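Local coordinates for UDP-N-acetylglucosamine pyrophosphorylase (Entamoeba histolytica, PDB 3OC9), which probably catalyses the transfer of a uridylyl group from UTP to N-acetyl-alpha-D-glucosamine 1-phosphate, giving UDP-N-acetylglucosamine and diphosphate, at residues K35-T40 with H95-T100; N91-W96 with G119-Q124; M132-D137 with P150-N155; H282-K287 with G305-I310; P375-S380 with I398-I403. One frame throughout, in Å; residues are numbered along the deposited sequence.

Interactions 1 and 2 overlap along the chain, sharing His95 and Trp96; interactions 3, 4 and 5 follow in series. Interactions 1 to 3 belong to the large mixed sheet: interaction 1 pairs strands 36-41 and 95-100, interaction 2 joins strand 95-100 to the loop leading into strand 125-134, and interaction 3 pairs the far end of strand 125-134 with strand 149-154. Interaction 4, a two-stranded ribbon, is joined to interaction 3 by backbone contacts, probably hydrogen bonds, of Val136 with Ile306 and Asn155 with Ile310. Interaction 5, centred about 44 Å from the centre of interaction 4, lies across the chain's centre from interactions 3 and 4, so the central sheet is flanked by a peripheral ribbon and a distant C-terminal unit.

Interaction 1. Residues K35-T40 with H95-T100; sequences KTALIT and HWFLMT
Leu38 and Trp96 both hold CG anti to the backbone N (chi1 -176° and -178°), and their side chains lie next to each other, pointing the same way. Leu38 CD2 settles over one face of the indole, 3.9 Å from the centroid of the five-membered ring, in a CH-pi contact. At the ring edge Trp96 NE1 donates to Thr40 OG1 over 3.0 Å, nearly straight and in the ring plane, which helps fix the turn of the indole. Helix 68-87 also packs on this side, through Thr72 and Leu76. The two segments are neighbouring parallel strands in the middle of the mixed sheet of this GT-A-type nucleotidyltransferase, held by backbone bonds such as Phe97 N to Leu38 O (2.9 Å) and Met99 N to Thr40 O (2.9 Å). On the other face of the sheet Ala37 CB meets the edge of the Phe97 ring, 3.7 Å from CE2. Next to Thr36 and His95, a water donates to Thr36 O at 2.7 Å and accepts from His95 N at 3.2 Å.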
# COMPACT_ATOMS: atom_id res chain seq x y z
N LYS A 35 18.71 -4.90 -6.23
CA LYS A 35 18.17 -6.02 -5.45
C LYS A 35 16.77 -5.78 -4.85
O LYS A 35 16.33 -6.57 -4.02
CB LYS A 35 19.16 -6.45 -4.35
CG LYS A 35 20.52 -6.99 -4.90
CD LYS A 35 21.44 -7.43 -3.76
CE LYS A 35 22.75 -8.03 -4.28
NZ LYS A 35 23.46 -8.78 -3.20
N THR A 36 16.07 -4.71 -5.29
CA THR A 36 14.74 -4.34 -4.72
C THR A 36 13.64 -4.11 -5.78
O THR A 36 13.95 -3.81 -6.94
CB THR A 36 14.81 -3.06 -3.80
OG1 THR A 36 15.00 -1.86 -4.59
CG2 THR A 36 15.90 -3.18 -2.72
N ALA A 37 12.37 -4.22 -5.36
CA ALA A 37 11.20 -3.96 -6.24
C ALA A 37 9.98 -3.44 -5.46
O ALA A 37 9.88 -3.65 -4.23
CB ALA A 37 10.80 -5.27 -7.01
N LEU A 38 9.04 -2.80 -6.19
CA LEU A 38 7.73 -2.36 -5.65
C LEU A 38 6.59 -3.21 -6.27
O LEU A 38 6.63 -3.51 -7.47
CB LEU A 38 7.48 -0.86 -5.98
CG LEU A 38 6.20 -0.23 -5.41
CD1 LEU A 38 6.27 -0.13 -3.85
CD2 LEU A 38 5.85 1.19 -5.97
N ILE A 39 5.59 -3.59 -5.44
CA ILE A 39 4.39 -4.32 -5.93
C ILE A 39 3.12 -3.56 -5.49
O ILE A 39 2.96 -3.33 -4.29
CB ILE A 39 4.31 -5.78 -5.36
CG1 ILE A 39 5.53 -6.63 -5.81
CG2 ILE A 39 2.96 -6.45 -5.83
CD1 ILE A 39 5.67 -8.02 -5.08
N THR A 40 2.26 -3.15 -6.43
CA THR A 40 0.96 -2.51 -6.05
C THR A 40 -0.23 -2.96 -6.91
O THR A 40 -0.05 -3.43 -8.03
CB THR A 40 1.01 -0.95 -6.09
OG1 THR A 40 1.28 -0.53 -7.41
CG2 THR A 40 2.11 -0.34 -5.13
N HIS A 95 12.45 -1.94 -10.31
CA HIS A 95 11.34 -2.50 -11.12
C HIS A 95 10.00 -2.43 -10.33
O HIS A 95 9.99 -2.62 -9.11
CB HIS A 95 11.68 -3.94 -11.58
CG HIS A 95 12.70 -4.00 -12.70
ND1 HIS A 95 12.36 -3.85 -14.03
CD2 HIS A 95 14.05 -4.13 -12.68
CE1 HIS A 95 13.45 -3.91 -14.78
NE2 HIS A 95 14.49 -4.07 -13.98
N TRP A 96 8.89 -2.14 -11.03
CA TRP A 96 7.54 -1.92 -10.45
C TRP A 96 6.53 -2.87 -11.12
O TRP A 96 6.31 -2.77 -12.34
CB TRP A 96 7.12 -0.44 -10.64
CG TRP A 96 5.76 0.01 -10.07
CD1 TRP A 96 4.90 -0.72 -9.24
CD2 TRP A 96 5.13 1.28 -10.27
NE1 TRP A 96 3.78 0.05 -8.94
CE2 TRP A 96 3.90 1.27 -9.55
CE3 TRP A 96 5.48 2.43 -10.99
CZ2 TRP A 96 3.02 2.37 -9.54
CZ3 TRP A 96 4.61 3.55 -10.97
CH2 TRP A 96 3.39 3.50 -10.23
N PHE A 97 5.93 -3.77 -10.32
CA PHE A 97 4.96 -4.77 -10.82
C PHE A 97 3.55 -4.32 -10.37
O PHE A 97 3.29 -4.16 -9.17
CB PHE A 97 5.34 -6.18 -10.28
CG PHE A 97 6.77 -6.58 -10.62
CD1 PHE A 97 7.10 -7.05 -11.91
CD2 PHE A 97 7.79 -6.46 -9.67
CE1 PHE A 97 8.43 -7.38 -12.24
CE2 PHE A 97 9.13 -6.79 -9.99
CZ PHE A 97 9.44 -7.26 -11.29
N LEU A 98 2.65 -4.11 -11.36
CA LEU A 98 1.32 -3.55 -11.10
C LEU A 98 0.24 -4.56 -11.42
O LEU A 98 0.06 -4.93 -12.59
CB LEU A 98 1.08 -2.28 -11.93
CG LEU A 98 1.88 -1.03 -11.56
CD1 LEU A 98 3.13 -1.01 -12.41
CD2 LEU A 98 1.03 0.22 -11.80
N MET A 99 -0.48 -5.02 -10.39
CA MET A 99 -1.53 -6.06 -10.58
C MET A 99 -2.86 -5.47 -11.07
O MET A 99 -3.41 -4.55 -10.45
CB MET A 99 -1.76 -6.88 -9.29
CG MET A 99 -2.66 -8.12 -9.49
SD MET A 99 -2.67 -9.32 -8.10
CE MET A 99 -3.55 -8.40 -6.86
N THR A 100 -3.33 -6.01 -12.20
CA THR A 100 -4.59 -5.57 -12.81
C THR A 100 -5.41 -6.80 -13.24
O THR A 100 -5.28 -7.87 -12.63
CB THR A 100 -4.37 -4.52 -13.96
OG1 THR A 100 -5.64 -4.06 -14.43
CG2 THR A 100 -3.58 -5.10 -15.11
O HOH W 1 15.10 -3.56 -9.37

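Interaction 2. Residues N91-W96 with G119-Q124; sequences NVMIHW and GLSSEQ
Gln124 NE2 is gripped by two acceptors: it donates to Ile94 O at 2.9 Å and also to Gln80 OE1 of helix 68-87. Ile94 O lies close to the plane of the amide, whereas NE2 stands 43° out of the Ile94 carbonyl plane. At the other branch of the same amide, OE1 accepts from Ser121 N over 3.0 Å, so that bonds at both branches fix the rotation of the amide between the two segments. Gln124 CG sits between the backbone N and the carbonyl carbon (chi1 83°), and from there the extended chain carries the amide to Ile94 O. Gln80 OE1 accepts from Ile94 N as well, tying the helix to both segments. Gln124 uses its main chain too, Trp96 N donating to Gln124 O at 2.9 Å. Around this polar core, the Met93 side chain passes obliquely over that of Gln124, Met93 SD 3.9 Å from Gln124 CB, Leu120 CD1 comes to the indole edge 4.2 Å from Trp96 CE3, and Glu123 O lies at the edge of the His95 ring, whose ND1 bonds to His126 NE2. The loop is held in shape by a type I turn from Ser121 to Gln124, reinforced by an ST turn in which Ser121 OG accepts from Glu123 N (3.1 Å). It completes a beta-alpha-beta crossover: strand 95-100, helix 105-114, then the parallel neighbouring strand 125-134.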
# COMPACT_ATOMS: atom_id res chain seq x y z
N ASN A 91 23.77 3.93 -13.14
CA ASN A 91 22.40 3.57 -13.47
C ASN A 91 21.83 2.72 -12.34
O ASN A 91 22.31 1.61 -12.09
CB ASN A 91 22.31 2.80 -14.79
CG ASN A 91 22.79 3.61 -16.00
OD1 ASN A 91 23.56 3.10 -16.82
ND2 ASN A 91 22.33 4.85 -16.12
N VAL A 92 20.85 3.26 -11.64
CA VAL A 92 20.16 2.52 -10.57
C VAL A 92 18.67 2.37 -10.95
O VAL A 92 18.02 3.37 -11.30
CB VAL A 92 20.34 3.24 -9.20
CG1 VAL A 92 19.40 2.66 -8.11
CG2 VAL A 92 21.80 3.15 -8.74
N MET A 93 18.15 1.14 -10.89
CA MET A 93 16.76 0.85 -11.34
C MET A 93 15.93 0.09 -10.29
O MET A 93 16.38 -0.95 -9.80
CB MET A 93 16.77 0.10 -12.69
CG MET A 93 15.37 -0.13 -13.33
SD MET A 93 15.38 -0.68 -15.07
CE MET A 93 15.81 0.83 -15.90
N ILE A 94 14.74 0.60 -9.96
CA ILE A 94 13.72 -0.14 -9.17
C ILE A 94 12.56 -0.63 -10.07
O ILE A 94 11.78 0.18 -10.54
CB ILE A 94 13.13 0.73 -7.99
CG1 ILE A 94 14.24 1.23 -7.05
CG2 ILE A 94 12.05 -0.08 -7.19
CD1 ILE A 94 13.74 2.35 -6.05
N HIS A 95 12.45 -1.94 -10.31
CA HIS A 95 11.34 -2.50 -11.12
C HIS A 95 10.00 -2.43 -10.33
O HIS A 95 9.99 -2.62 -9.11
CB HIS A 95 11.68 -3.94 -11.58
CG HIS A 95 12.70 -4.00 -12.70
ND1 HIS A 95 12.36 -3.85 -14.03
CD2 HIS A 95 14.05 -4.13 -12.68
CE1 HIS A 95 13.45 -3.91 -14.78
NE2 HIS A 95 14.49 -4.07 -13.98
N TRP A 96 8.89 -2.14 -11.03
CA TRP A 96 7.54 -1.92 -10.45
C TRP A 96 6.53 -2.87 -11.12
O TRP A 96 6.31 -2.77 -12.34
CB TRP A 96 7.12 -0.44 -10.64
CG TRP A 96 5.76 0.01 -10.07
CD1 TRP A 96 4.90 -0.72 -9.24
CD2 TRP A 96 5.13 1.28 -10.27
NE1 TRP A 96 3.78 0.05 -8.94
CE2 TRP A 96 3.90 1.27 -9.55
CE3 TRP A 96 5.48 2.43 -10.99
CZ2 TRP A 96 3.02 2.37 -9.54
CZ3 TRP A 96 4.61 3.55 -10.97
CH2 TRP A 96 3.39 3.50 -10.23
N GLY A 119 8.60 10.14 -16.53
CA GLY A 119 10.06 10.21 -16.37
C GLY A 119 10.78 8.91 -16.02
O GLY A 119 12.02 8.87 -16.00
N LEU A 120 10.01 7.85 -15.73
CA LEU A 120 10.57 6.47 -15.60
C LEU A 120 10.91 5.88 -16.98
O LEU A 120 10.59 6.48 -18.02
CB LEU A 120 9.59 5.56 -14.83
CG LEU A 120 9.34 5.93 -13.35
CD1 LEU A 120 8.12 5.18 -12.76
CD2 LEU A 120 10.60 5.70 -12.52
N SER A 121 11.59 4.73 -16.99
CA SER A 121 11.86 3.98 -18.22
C SER A 121 10.75 2.97 -18.55
O SER A 121 10.22 2.31 -17.65
CB SER A 121 13.20 3.25 -18.12
OG SER A 121 13.40 2.34 -19.21
N SER A 122 10.43 2.82 -19.84
CA SER A 122 9.48 1.77 -20.25
C SER A 122 9.91 0.35 -19.85
O SER A 122 9.08 -0.56 -19.77
CB SER A 122 9.20 1.81 -21.78
OG SER A 122 10.34 1.40 -22.53
N GLU A 123 11.21 0.19 -19.58
CA GLU A 123 11.76 -1.13 -19.25
C GLU A 123 11.47 -1.56 -17.81
O GLU A 123 11.60 -2.75 -17.49
CB GLU A 123 13.26 -1.17 -19.52
CG GLU A 123 13.62 -0.72 -20.94
CD GLU A 123 15.01 -1.14 -21.37
OE1 GLU A 123 15.96 -0.94 -20.58
OE2 GLU A 123 15.14 -1.66 -22.51
N GLN A 124 11.03 -0.62 -16.97
CA GLN A 124 10.82 -0.89 -15.51
C GLN A 124 9.37 -0.97 -15.00
O GLN A 124 9.17 -1.24 -13.82
CB GLN A 124 11.62 0.11 -14.65
CG GLN A 124 10.96 1.50 -14.40
CD GLN A 124 11.94 2.50 -13.78
OE1 GLN A 124 12.47 3.39 -14.47
NE2 GLN A 124 12.21 2.35 -12.48

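Interaction 3. Residues M132-D137 with P150-N155; sequences MLPVVD and PYMAPN
Met132 reaches across to the backbone of its partner strand. Its CB lies 3.5 Å from Ala153 O; CG stays near that oxygen and approaches Pro154 CA; and a bend at chi3 (87°) brings CE back to Met152 CB, 4.0 Å away, where the two methionine chains pass at a slant. Met152 itself is bent at chi2 and chi3 and runs beside the Pro134 ring, with SD 3.9 Å from Pro134 CG and CE reaching 3.7 Å from Pro134 N. The segments form an antiparallel pair at the far end of the mixed sheet, where strand 125-134 meets strand 149-154. Leu133 and Ala153 are its hydrogen-bonded pair, each N donating to the other's O at 2.9 Å. Neither proline nitrogen carries a hydrogen, and Pro134 and Pro154 both occupy non-hydrogen-bonded positions. Further on, Val135 N donates to Tyr151 O at 3.0 Å. On the face away from the methionines Val135 CG2 packs against Ala153 CB at 4.0 Å. Lys307 of strand 305-309 touches Ala153 there, while Asn155 OD1 takes a hydrogen bond from Gln130 NE2 on the first strand.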
# COMPACT_ATOMS: atom_id res chain seq x y z
N MET A 132 -10.19 -13.82 -12.53
CA MET A 132 -11.54 -13.30 -12.24
C MET A 132 -12.54 -14.46 -12.15
O MET A 132 -12.30 -15.53 -12.71
CB MET A 132 -11.98 -12.31 -13.32
CG MET A 132 -11.07 -11.06 -13.44
SD MET A 132 -11.70 -9.86 -14.65
CE MET A 132 -12.82 -8.89 -13.64
N LEU A 133 -13.67 -14.23 -11.45
CA LEU A 133 -14.79 -15.20 -11.34
C LEU A 133 -16.16 -14.51 -11.52
O LEU A 133 -16.31 -13.34 -11.16
CB LEU A 133 -14.76 -15.89 -9.96
CG LEU A 133 -13.59 -16.82 -9.58
CD1 LEU A 133 -13.59 -17.11 -8.08
CD2 LEU A 133 -13.66 -18.15 -10.38
N PRO A 134 -17.17 -15.22 -12.07
CA PRO A 134 -18.53 -14.63 -12.13
C PRO A 134 -19.18 -14.38 -10.75
O PRO A 134 -19.01 -15.18 -9.82
CB PRO A 134 -19.35 -15.67 -12.92
CG PRO A 134 -18.35 -16.59 -13.54
CD PRO A 134 -17.12 -16.56 -12.67
N VAL A 135 -19.90 -13.26 -10.62
CA VAL A 135 -20.65 -12.92 -9.41
C VAL A 135 -21.97 -13.72 -9.42
O VAL A 135 -22.59 -13.84 -10.47
CB VAL A 135 -20.92 -11.38 -9.36
CG1 VAL A 135 -21.66 -10.97 -8.08
CG2 VAL A 135 -19.59 -10.57 -9.52
N VAL A 136 -22.39 -14.28 -8.27
CA VAL A 136 -23.58 -15.16 -8.22
C VAL A 136 -24.68 -14.69 -7.24
O VAL A 136 -24.41 -13.86 -6.36
CB VAL A 136 -23.22 -16.66 -7.92
CG1 VAL A 136 -22.27 -17.23 -8.97
CG2 VAL A 136 -22.62 -16.84 -6.49
N ASP A 137 -25.91 -15.20 -7.41
CA ASP A 137 -27.03 -14.95 -6.48
C ASP A 137 -27.06 -16.01 -5.35
O ASP A 137 -26.11 -16.76 -5.20
CB ASP A 137 -28.39 -14.85 -7.22
CG ASP A 137 -28.87 -16.18 -7.80
OD1 ASP A 137 -28.45 -17.27 -7.35
OD2 ASP A 137 -29.72 -16.13 -8.73
N PRO A 150 -21.72 -12.47 -18.38
CA PRO A 150 -21.77 -12.43 -16.90
C PRO A 150 -21.10 -11.19 -16.27
O PRO A 150 -20.12 -10.67 -16.83
CB PRO A 150 -20.98 -13.68 -16.49
CG PRO A 150 -21.04 -14.60 -17.68
CD PRO A 150 -21.02 -13.67 -18.87
N TYR A 151 -21.61 -10.72 -15.12
CA TYR A 151 -20.84 -9.79 -14.27
C TYR A 151 -19.64 -10.56 -13.67
O TYR A 151 -19.81 -11.67 -13.17
CB TYR A 151 -21.68 -9.18 -13.14
CG TYR A 151 -22.56 -8.01 -13.56
CD1 TYR A 151 -22.00 -6.79 -13.94
CD2 TYR A 151 -23.95 -8.12 -13.56
CE1 TYR A 151 -22.80 -5.71 -14.34
CE2 TYR A 151 -24.77 -7.04 -13.95
CZ TYR A 151 -24.18 -5.84 -14.34
OH TYR A 151 -24.97 -4.77 -14.72
N MET A 152 -18.45 -9.96 -13.73
CA MET A 152 -17.22 -10.61 -13.27
C MET A 152 -16.52 -9.79 -12.19
O MET A 152 -16.65 -8.55 -12.17
CB MET A 152 -16.25 -10.81 -14.46
CG MET A 152 -16.83 -11.58 -15.66
SD MET A 152 -17.05 -13.35 -15.38
CE MET A 152 -15.37 -13.92 -15.09
N ALA A 153 -15.78 -10.46 -11.30
CA ALA A 153 -14.97 -9.77 -10.28
C ALA A 153 -13.60 -10.44 -10.07
O ALA A 153 -13.46 -11.64 -10.26
CB ALA A 153 -15.75 -9.68 -8.94
N PRO A 154 -12.57 -9.65 -9.67
CA PRO A 154 -11.27 -10.25 -9.33
C PRO A 154 -11.36 -11.28 -8.20
O PRO A 154 -12.28 -11.21 -7.36
CB PRO A 154 -10.42 -9.04 -8.88
CG PRO A 154 -11.15 -7.83 -9.37
CD PRO A 154 -12.60 -8.20 -9.38
N ASN A 155 -10.41 -12.22 -8.16
CA ASN A 155 -10.43 -13.31 -7.16
C ASN A 155 -9.97 -12.93 -5.73
O ASN A 155 -9.88 -13.82 -4.87
CB ASN A 155 -9.67 -14.56 -7.67
CG ASN A 155 -8.17 -14.30 -7.92
OD1 ASN A 155 -7.65 -13.21 -7.66
ND2 ASN A 155 -7.48 -15.30 -8.46

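Interaction 4. Residues H282-K287 with G305-I310; sequences HIAKKK and GIKKEI. Unlike the reference sequence in segment 305-310: Ile310 (reference Met).
The imidazole of His282 has Glu309 O at its edge, near the ring plane and 4.1 Å from CD2, while Phe311 stacks on the ring and NE2 bonds to Asp314 OD2. Ala284 CB lies over one face of the second flat group, the Glu309 carboxylate, 3.7 Å from Glu309 CD. Its OE2 receives Lys307 NZ on the syn side at 3.1 Å, 26° out of the carboxylate plane, in a salt bridge along one strand. Beneath these groups strands 282-286 and 305-309 form an antiparallel two-stranded ribbon. Ala284 and Lys307 exchange backbone bonds, the shorter being Lys307 N to Ala284 O (2.8 Å); the pairing continues to Gly305 N and Lys286 O, though the return bond from Lys286 N is weak. Lys286 crosses Lys307 at about a right angle, CD to CD 4.1 Å. A water accepts from Lys307 NZ (2.8 Å) and donates to Lys285 O. With Lys286 NZ 6.1 Å from Lys307 NZ, the Glu309 carboxylate probably offsets repulsion between the two ammonium groups.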
# COMPACT_ATOMS: atom_id res chain seq x y z
N HIS A 282 -13.23 -16.92 1.36
CA HIS A 282 -14.10 -16.01 2.13
C HIS A 282 -15.27 -15.52 1.23
O HIS A 282 -15.13 -15.54 -0.00
CB HIS A 282 -13.31 -14.76 2.59
CG HIS A 282 -12.17 -15.05 3.52
ND1 HIS A 282 -12.27 -14.86 4.89
CD2 HIS A 282 -10.91 -15.48 3.29
CE1 HIS A 282 -11.11 -15.18 5.45
NE2 HIS A 282 -10.27 -15.57 4.51
N ILE A 283 -16.37 -15.07 1.84
CA ILE A 283 -17.50 -14.44 1.13
C ILE A 283 -17.47 -12.92 1.28
O ILE A 283 -17.41 -12.40 2.43
CB ILE A 283 -18.89 -14.94 1.65
CG1 ILE A 283 -19.05 -16.47 1.52
CG2 ILE A 283 -20.07 -14.20 0.96
CD1 ILE A 283 -18.53 -17.04 0.22
N ALA A 284 -17.49 -12.20 0.15
CA ALA A 284 -17.61 -10.74 0.12
C ALA A 284 -18.87 -10.36 -0.68
O ALA A 284 -19.19 -11.01 -1.68
CB ALA A 284 -16.35 -10.12 -0.50
N LYS A 285 -19.58 -9.32 -0.25
CA LYS A 285 -20.86 -8.96 -0.91
C LYS A 285 -20.85 -7.64 -1.70
O LYS A 285 -19.98 -6.78 -1.49
CB LYS A 285 -22.03 -9.00 0.08
CG LYS A 285 -22.24 -10.37 0.72
CD LYS A 285 -23.71 -10.58 1.06
CE LYS A 285 -23.96 -11.98 1.63
NZ LYS A 285 -23.81 -11.99 3.10
N LYS A 286 -21.84 -7.50 -2.60
CA LYS A 286 -21.89 -6.45 -3.62
C LYS A 286 -23.34 -6.16 -4.03
O LYS A 286 -24.20 -7.04 -3.93
CB LYS A 286 -21.10 -6.94 -4.85
CG LYS A 286 -20.80 -5.92 -5.92
CD LYS A 286 -19.91 -6.52 -7.00
CE LYS A 286 -19.82 -5.62 -8.22
NZ LYS A 286 -19.17 -4.32 -7.89
N LYS A 287 -23.61 -4.93 -4.48
CA LYS A 287 -24.91 -4.57 -5.06
C LYS A 287 -24.83 -4.66 -6.59
O LYS A 287 -23.96 -4.03 -7.21
CB LYS A 287 -25.33 -3.15 -4.64
N GLY A 305 -25.24 -9.61 -4.41
CA GLY A 305 -24.29 -10.48 -5.11
C GLY A 305 -23.20 -11.04 -4.20
O GLY A 305 -22.76 -10.36 -3.27
N ILE A 306 -22.76 -12.27 -4.49
CA ILE A 306 -21.70 -12.96 -3.73
C ILE A 306 -20.42 -13.08 -4.58
O ILE A 306 -20.48 -13.62 -5.69
CB ILE A 306 -22.19 -14.36 -3.24
CG1 ILE A 306 -23.23 -14.19 -2.12
CG2 ILE A 306 -21.01 -15.28 -2.80
CD1 ILE A 306 -23.88 -15.49 -1.67
N LYS A 307 -19.29 -12.57 -4.06
CA LYS A 307 -17.95 -12.74 -4.65
C LYS A 307 -17.10 -13.71 -3.80
O LYS A 307 -16.85 -13.42 -2.65
CB LYS A 307 -17.19 -11.39 -4.70
CG LYS A 307 -17.80 -10.29 -5.59
CD LYS A 307 -17.03 -8.95 -5.40
CE LYS A 307 -17.24 -8.41 -3.99
NZ LYS A 307 -16.15 -7.47 -3.60
N LYS A 308 -16.68 -14.85 -4.37
CA LYS A 308 -15.75 -15.79 -3.70
C LYS A 308 -14.30 -15.27 -3.78
O LYS A 308 -13.74 -15.18 -4.88
CB LYS A 308 -15.87 -17.18 -4.38
CG LYS A 308 -14.93 -18.25 -3.82
CD LYS A 308 -14.69 -19.40 -4.82
CE LYS A 308 -15.93 -20.22 -5.07
NZ LYS A 308 -15.65 -21.41 -5.96
N GLU A 309 -13.70 -14.95 -2.62
CA GLU A 309 -12.36 -14.31 -2.57
C GLU A 309 -11.32 -15.03 -1.70
O GLU A 309 -11.68 -15.76 -0.76
CB GLU A 309 -12.47 -12.84 -2.10
CG GLU A 309 -13.26 -11.90 -3.02
CD GLU A 309 -13.30 -10.44 -2.55
OE1 GLU A 309 -12.76 -10.13 -1.46
OE2 GLU A 309 -13.89 -9.59 -3.27
N ILE A 310 -10.04 -14.79 -2.00
CA ILE A 310 -8.92 -15.23 -1.13
C ILE A 310 -8.15 -13.97 -0.68
O ILE A 310 -8.09 -12.97 -1.42
CB ILE A 310 -7.98 -16.29 -1.82
CG1 ILE A 310 -7.59 -15.84 -3.24
CG2 ILE A 310 -8.64 -17.72 -1.85
CD1 ILE A 310 -6.54 -16.72 -3.97
O HOH W 2 -17.34 -6.28 -1.34

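Interaction 5. Residues P375-S380 with I398-I403; sequences PICEIS and IQLPFI
Leu400 and Cys377 form the tight, buried side of this contact. A chi1 of -57° sets Leu400 CG beside the backbone N, 3.8 Å from Ile376 O; from CG, the CD2 branch comes within 3.5 Å of the same oxygen and 4.1 Å of Cys377 CB. Helix 347-364 covers the same side, with Ile359 against Leu400 and Leu362 against Cys377. Next along, Cys377 SG makes an oblique sulfur-aromatic contact with the Phe402 ring, 4.2 Å from CD2, and Ile379 CG1 approaches the edge of that ring; Phe393 meets Phe402 edge-to-face. The other side is looser and faces solvent: Pro401 and Ile403 are exposed, Ile376 CB packs on Pro401 CB, and Glu378 CB comes only to 4.4 Å from Ile403 CG1. Glu378 is nevertheless a buried residue, its OE2 hydrogen-bonded to Tyr355 OH and Glu63 N. Two backbone bonds run between these sides. Phe402 N donates to Ile376 O at 3.1 Å, and Glu378 N donates to Phe402 O at 3.0 Å. The peptide bond before Pro401 is cis and falls where the chain changes partners: strand 397-399 pairs with strand 368-370, whereas strand 402-404 pairs with strand 377-379. The result is a pair of small two-stranded parallel sheets, joined through the segment that holds the cis peptide and packed on helix 347-364 in the C-terminal part of the protein.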
# COMPACT_ATOMS: atom_id res chain seq x y z
N PRO A 375 -2.05 27.76 5.62
CA PRO A 375 -1.52 26.44 5.98
C PRO A 375 -0.76 25.69 4.86
O PRO A 375 -0.23 24.60 5.11
CB PRO A 375 -2.78 25.66 6.36
CG PRO A 375 -3.81 26.18 5.40
CD PRO A 375 -3.45 27.65 5.15
N ILE A 376 -0.71 26.26 3.65
CA ILE A 376 -0.18 25.56 2.45
C ILE A 376 1.35 25.34 2.47
O ILE A 376 2.12 26.30 2.56
CB ILE A 376 -0.60 26.28 1.14
CG1 ILE A 376 -2.12 26.41 1.09
CG2 ILE A 376 -0.05 25.55 -0.12
CD1 ILE A 376 -2.63 27.33 0.02
N CYS A 377 1.78 24.08 2.40
CA CYS A 377 3.20 23.72 2.31
C CYS A 377 3.30 22.46 1.43
O CYS A 377 3.04 21.37 1.92
CB CYS A 377 3.78 23.46 3.70
SG CYS A 377 5.59 23.21 3.87
N GLU A 378 3.62 22.64 0.14
CA GLU A 378 3.71 21.54 -0.84
C GLU A 378 5.14 21.31 -1.31
O GLU A 378 5.75 22.19 -1.95
CB GLU A 378 2.81 21.79 -2.08
CG GLU A 378 1.35 22.04 -1.76
CD GLU A 378 0.39 21.84 -2.94
OE1 GLU A 378 0.83 21.56 -4.09
OE2 GLU A 378 -0.83 21.94 -2.71
N ILE A 379 5.66 20.12 -1.01
CA ILE A 379 7.02 19.72 -1.35
C ILE A 379 6.98 18.50 -2.27
O ILE A 379 6.53 17.42 -1.85
CB ILE A 379 7.86 19.40 -0.08
CG1 ILE A 379 7.91 20.64 0.86
CG2 ILE A 379 9.26 18.87 -0.48
CD1 ILE A 379 8.74 20.45 2.16
N SER A 380 7.44 18.65 -3.52
CA SER A 380 7.36 17.57 -4.52
C SER A 380 8.04 16.28 -4.06
O SER A 380 9.14 16.33 -3.50
CB SER A 380 7.96 18.01 -5.86
OG SER A 380 7.88 16.94 -6.80
N ILE A 398 10.74 31.06 6.67
CA ILE A 398 9.75 30.80 5.61
C ILE A 398 8.34 31.16 6.06
O ILE A 398 7.87 30.68 7.11
CB ILE A 398 9.77 29.30 5.17
CG1 ILE A 398 11.17 28.88 4.68
CG2 ILE A 398 8.70 29.04 4.11
CD1 ILE A 398 11.37 27.35 4.59
N GLN A 399 7.65 31.98 5.25
CA GLN A 399 6.26 32.38 5.52
C GLN A 399 5.30 31.74 4.52
O GLN A 399 5.33 32.06 3.33
CB GLN A 399 6.13 33.93 5.48
CG GLN A 399 4.70 34.45 5.68
CD GLN A 399 4.62 35.98 5.73
OE1 GLN A 399 5.32 36.64 6.50
NE2 GLN A 399 3.75 36.55 4.90
N LEU A 400 4.46 30.81 5.00
CA LEU A 400 3.51 30.08 4.15
C LEU A 400 2.56 31.06 3.46
O LEU A 400 2.24 32.11 4.04
CB LEU A 400 2.73 29.02 4.96
CG LEU A 400 3.54 27.96 5.72
CD1 LEU A 400 2.63 26.88 6.32
CD2 LEU A 400 4.58 27.32 4.79
N PRO A 401 2.11 30.75 2.22
CA PRO A 401 2.30 29.53 1.40
C PRO A 401 3.72 29.28 0.88
O PRO A 401 4.42 30.24 0.48
CB PRO A 401 1.35 29.73 0.22
CG PRO A 401 0.42 30.86 0.64
CD PRO A 401 1.25 31.72 1.53
N PHE A 402 4.12 28.00 0.86
CA PHE A 402 5.42 27.55 0.34
C PHE A 402 5.17 26.41 -0.65
O PHE A 402 4.45 25.46 -0.33
CB PHE A 402 6.31 27.09 1.50
CG PHE A 402 7.67 26.57 1.09
CD1 PHE A 402 8.72 27.44 0.81
CD2 PHE A 402 7.91 25.20 1.04
CE1 PHE A 402 10.00 26.96 0.45
CE2 PHE A 402 9.18 24.71 0.69
CZ PHE A 402 10.22 25.59 0.39
N ILE A 403 5.74 26.53 -1.86
CA ILE A 403 5.59 25.52 -2.92
C ILE A 403 6.94 25.21 -3.57
O ILE A 403 7.57 26.09 -4.18
CB ILE A 403 4.54 25.95 -4.01
CG1 ILE A 403 3.14 26.02 -3.40
CG2 ILE A 403 4.57 24.98 -5.22
CD1 ILE A 403 2.06 26.52 -4.36